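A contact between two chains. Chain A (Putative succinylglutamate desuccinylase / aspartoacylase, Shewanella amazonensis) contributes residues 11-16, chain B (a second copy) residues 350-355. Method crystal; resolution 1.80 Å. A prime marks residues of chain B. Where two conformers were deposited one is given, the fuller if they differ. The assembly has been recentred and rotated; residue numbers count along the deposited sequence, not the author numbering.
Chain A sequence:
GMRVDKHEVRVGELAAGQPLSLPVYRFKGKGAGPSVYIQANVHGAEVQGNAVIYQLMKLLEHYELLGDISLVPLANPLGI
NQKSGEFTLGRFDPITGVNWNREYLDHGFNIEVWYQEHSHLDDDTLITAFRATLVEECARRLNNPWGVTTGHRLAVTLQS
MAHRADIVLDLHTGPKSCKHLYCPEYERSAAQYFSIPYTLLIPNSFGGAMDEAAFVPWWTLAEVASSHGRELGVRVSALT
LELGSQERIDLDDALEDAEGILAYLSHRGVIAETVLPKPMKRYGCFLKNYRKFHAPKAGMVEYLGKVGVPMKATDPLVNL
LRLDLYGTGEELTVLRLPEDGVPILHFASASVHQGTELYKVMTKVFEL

Chain A (11-16) VGELAA
Chain B (350-355) ASVHQG

The two stretches run nearly antiparallel, their end-to-end directions 167° apart, with Glu13 beside Gln354′ (CA to CA 5.3 Å) and Leu14 beside His353′ (4.5 Å). Residues 11-13 and 351-352′ are strand. Glu13 (phi/psi -163/144), Leu14 (-101/155), His353′ (-95/165) and Gln354′ (-59/134) remain extended, whereas Ala15 turns at -48/-44. Gly12 lies at 175/-166.

One backbone hydrogen bond fixes this register: Gln354′ N donates to Glu13 O over 2.9 Å. Beside it, a water accepts from Glu13 N (3.0 Å) and lies 2.7 Å from Gln354′ O, bridging the two backbones.

The second direct hydrogen bond uses a side chain. His353′ (chi1 -56°, m; chi2 -42°) brings ND1 to 3.0 Å from Ala15 N, which donates near the ring plane; ND1 is therefore the unprotonated nitrogen. Leu14 (m, t) points its CB away, yet its end returns to lay CD2 over one ring face, 3.7 Å from the centroid. Small Ala15 lets the chains approach: its CA lies 3.3 Å from Val352′ O, and its CB 4.1 Å from Ser351′ CB. Gln354′ (t, t, chi3 35°) points toward chain A, its OE1 reaching 3.3 Å from Gly12 CA. Glu13 (t, t, chi3 42°) packs CB 4.1 Å from Gln354′ CB, its carboxylate bonded elsewhere. Together the stretches bury 314 Å².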

ATOM      1  N   VAL A  11      15.382  18.879  -0.705  1.00 15.99           N
ATOM      2  CA  VAL A  11      15.427  17.773  -1.639  1.00 13.73           C
ATOM      3  C   VAL A  11      14.105  17.511  -2.366  1.00 14.65           C
ATOM      4  O   VAL A  11      14.046  16.663  -3.249  1.00 17.22           O
ATOM      5  CB  VAL A  11      15.861  16.468  -0.971  1.00 14.51           C
ATOM      6  CG1 VAL A  11      17.272  16.648  -0.337  1.00 17.78           C
ATOM      7  CG2 VAL A  11      14.812  15.987   0.042  1.00 14.57           C
ATOM      8  N   GLY A  12      13.042  18.210  -1.994  1.00 16.37           N
ATOM      9  CA  GLY A  12      11.740  17.975  -2.661  1.00 16.19           C
ATOM     10  C   GLY A  12      10.650  18.794  -2.005  1.00 15.56           C
ATOM     11  O   GLY A  12      10.926  19.697  -1.195  1.00 14.68           O
ATOM     12  N   GLU A  13       9.414  18.446  -2.330  1.00 18.88           N
ATOM     13  CA  GLU A  13       8.236  19.137  -1.812  1.00 15.64           C
ATOM     14  C   GLU A  13       7.026  18.230  -2.031  1.00 15.43           C
ATOM     15  O   GLU A  13       6.872  17.601  -3.084  1.00 13.16           O
ATOM     16  CB  GLU A  13       8.033  20.449  -2.575  1.00 15.87           C
ATOM     17  CG  GLU A  13       6.905  21.292  -2.099  1.00 21.24           C
ATOM     18  CD  GLU A  13       6.763  22.562  -2.960  1.00 24.00           C
ATOM     19  OE1 GLU A  13       6.877  22.464  -4.204  1.00 18.24           O
ATOM     20  OE2 GLU A  13       6.544  23.654  -2.379  1.00 21.37           O
ATOM     21  N   LEU A  14       6.117  18.277  -1.072  1.00 13.87           N
ATOM     22  CA  LEU A  14       4.910  17.458  -1.055  1.00 14.49           C
ATOM     23  C   LEU A  14       3.703  18.281  -1.511  1.00 14.10           C
ATOM     24  O   LEU A  14       3.684  19.509  -1.387  1.00 13.65           O
ATOM     25  CB  LEU A  14       4.677  16.989   0.353  1.00 14.54           C
ATOM     26  CG  LEU A  14       5.730  16.058   0.974  1.00 21.87           C
ATOM     27  CD1 LEU A  14       5.420  15.817   2.435  1.00 21.90           C
ATOM     28  CD2 LEU A  14       5.787  14.728   0.228  1.00 16.97           C
ATOM     29  N   ALA A  15       2.723  17.565  -2.026  1.00 14.15           N
ATOM     30  CA  ALA A  15       1.475  18.073  -2.575  1.00 14.03           C
ATOM     31  C   ALA A  15       0.767  19.082  -1.723  1.00 15.62           C
ATOM     32  O   ALA A  15       0.291  20.073  -2.261  1.00 16.11           O
ATOM     33  CB  ALA A  15       0.523  16.860  -2.876  1.00 13.34           C
ATOM     34  N   ALA A  16       0.678  18.825  -0.410  1.00 14.34           N
ATOM     35  CA  ALA A  16       0.031  19.763   0.544  1.00 13.60           C
ATOM     36  C   ALA A  16       0.847  21.029   0.870  1.00 13.36           C
ATOM     37  O   ALA A  16       0.341  21.950   1.509  1.00 18.27           O
ATOM     38  CB  ALA A  16      -0.396  19.022   1.825  1.00 13.79           C
TER
ATOM     39  N   ALA B 350      -4.763  13.875  -9.191  1.00 13.40           N
ATOM     40  CA  ALA B 350      -4.700  15.346  -9.198  1.00 14.27           C
ATOM     41  C   ALA B 350      -3.747  15.970  -8.195  1.00 15.97           C
ATOM     42  O   ALA B 350      -3.719  17.178  -8.053  1.00 18.07           O
ATOM     43  CB  ALA B 350      -6.101  15.956  -8.996  1.00 12.75           C
ATOM     44  N   SER B 351      -2.978  15.137  -7.493  0.50 14.91           N
ATOM     45  CA  SER B 351      -2.035  15.601  -6.501  0.50 14.82           C
ATOM     46  C   SER B 351      -0.656  15.116  -6.855  0.50 14.90           C
ATOM     47  O   SER B 351      -0.461  13.922  -7.115  0.50 12.37           O
ATOM     48  CB  SER B 351      -2.400  15.063  -5.125  0.50 16.68           C
ATOM     49  OG  SER B 351      -3.643  15.566  -4.727  0.50 13.98           O
ATOM     50  N   VAL B 352       0.304  16.039  -6.879  1.00 13.68           N
ATOM     51  CA  VAL B 352       1.685  15.673  -7.193  1.00 15.02           C
ATOM     52  C   VAL B 352       2.678  16.302  -6.214  1.00 13.88           C
ATOM     53  O   VAL B 352       2.466  17.402  -5.674  1.00 14.09           O
ATOM     54  CB  VAL B 352       2.087  16.158  -8.619  1.00 17.91           C
ATOM     55  CG1 VAL B 352       1.249  15.473  -9.692  1.00 17.39           C
ATOM     56  CG2 VAL B 352       2.020  17.746  -8.706  1.00 13.42           C
ATOM     57  N   HIS B 353       3.761  15.576  -6.017  1.00 13.64           N
ATOM     58  CA  HIS B 353       4.887  16.055  -5.298  1.00 13.18           C
ATOM     59  C   HIS B 353       5.843  16.588  -6.350  1.00 14.15           C
ATOM     60  O   HIS B 353       5.688  16.318  -7.530  1.00 12.44           O
ATOM     61  CB  HIS B 353       5.567  14.921  -4.525  1.00 14.19           C
ATOM     62  CG  HIS B 353       4.667  14.183  -3.592  1.00 14.02           C
ATOM     63  ND1 HIS B 353       3.745  14.812  -2.786  1.00 17.35           N
ATOM     64  CD2 HIS B 353       4.579  12.865  -3.300  1.00 18.02           C
ATOM     65  CE1 HIS B 353       3.118  13.914  -2.052  1.00 21.28           C
ATOM     66  NE2 HIS B 353       3.616  12.728  -2.336  1.00 16.33           N
ATOM     67  N   GLN B 354       6.839  17.370  -5.942  1.00 14.88           N
ATOM     68  CA  GLN B 354       7.834  17.820  -6.893  1.00 13.92           C
ATOM     69  C   GLN B 354       8.477  16.549  -7.467  1.00 16.04           C
ATOM     70  O   GLN B 354       8.812  15.599  -6.700  1.00 14.03           O
ATOM     71  CB  GLN B 354       8.914  18.673  -6.219  1.00 11.80           C
ATOM     72  CG  GLN B 354       9.915  19.231  -7.223  1.00 13.70           C
ATOM     73  CD  GLN B 354      10.998  20.033  -6.558  1.00 18.58           C
ATOM     74  OE1 GLN B 354      11.427  19.712  -5.451  1.00 22.58           O
ATOM     75  NE2 GLN B 354      11.418  21.099  -7.207  1.00 22.96           N
ATOM     76  N   GLY B 355       8.615  16.516  -8.790  1.00 14.32           N
ATOM     77  CA  GLY B 355       9.190  15.388  -9.485  1.00 14.58           C
ATOM     78  C   GLY B 355       8.235  14.301  -9.982  1.00 11.43           C
ATOM     79  O   GLY B 355       8.640  13.481 -10.807  1.00 13.74           O
TER
HETATM   80  O   HOH W   1       9.626  15.996  -4.109  1.00 15.35           O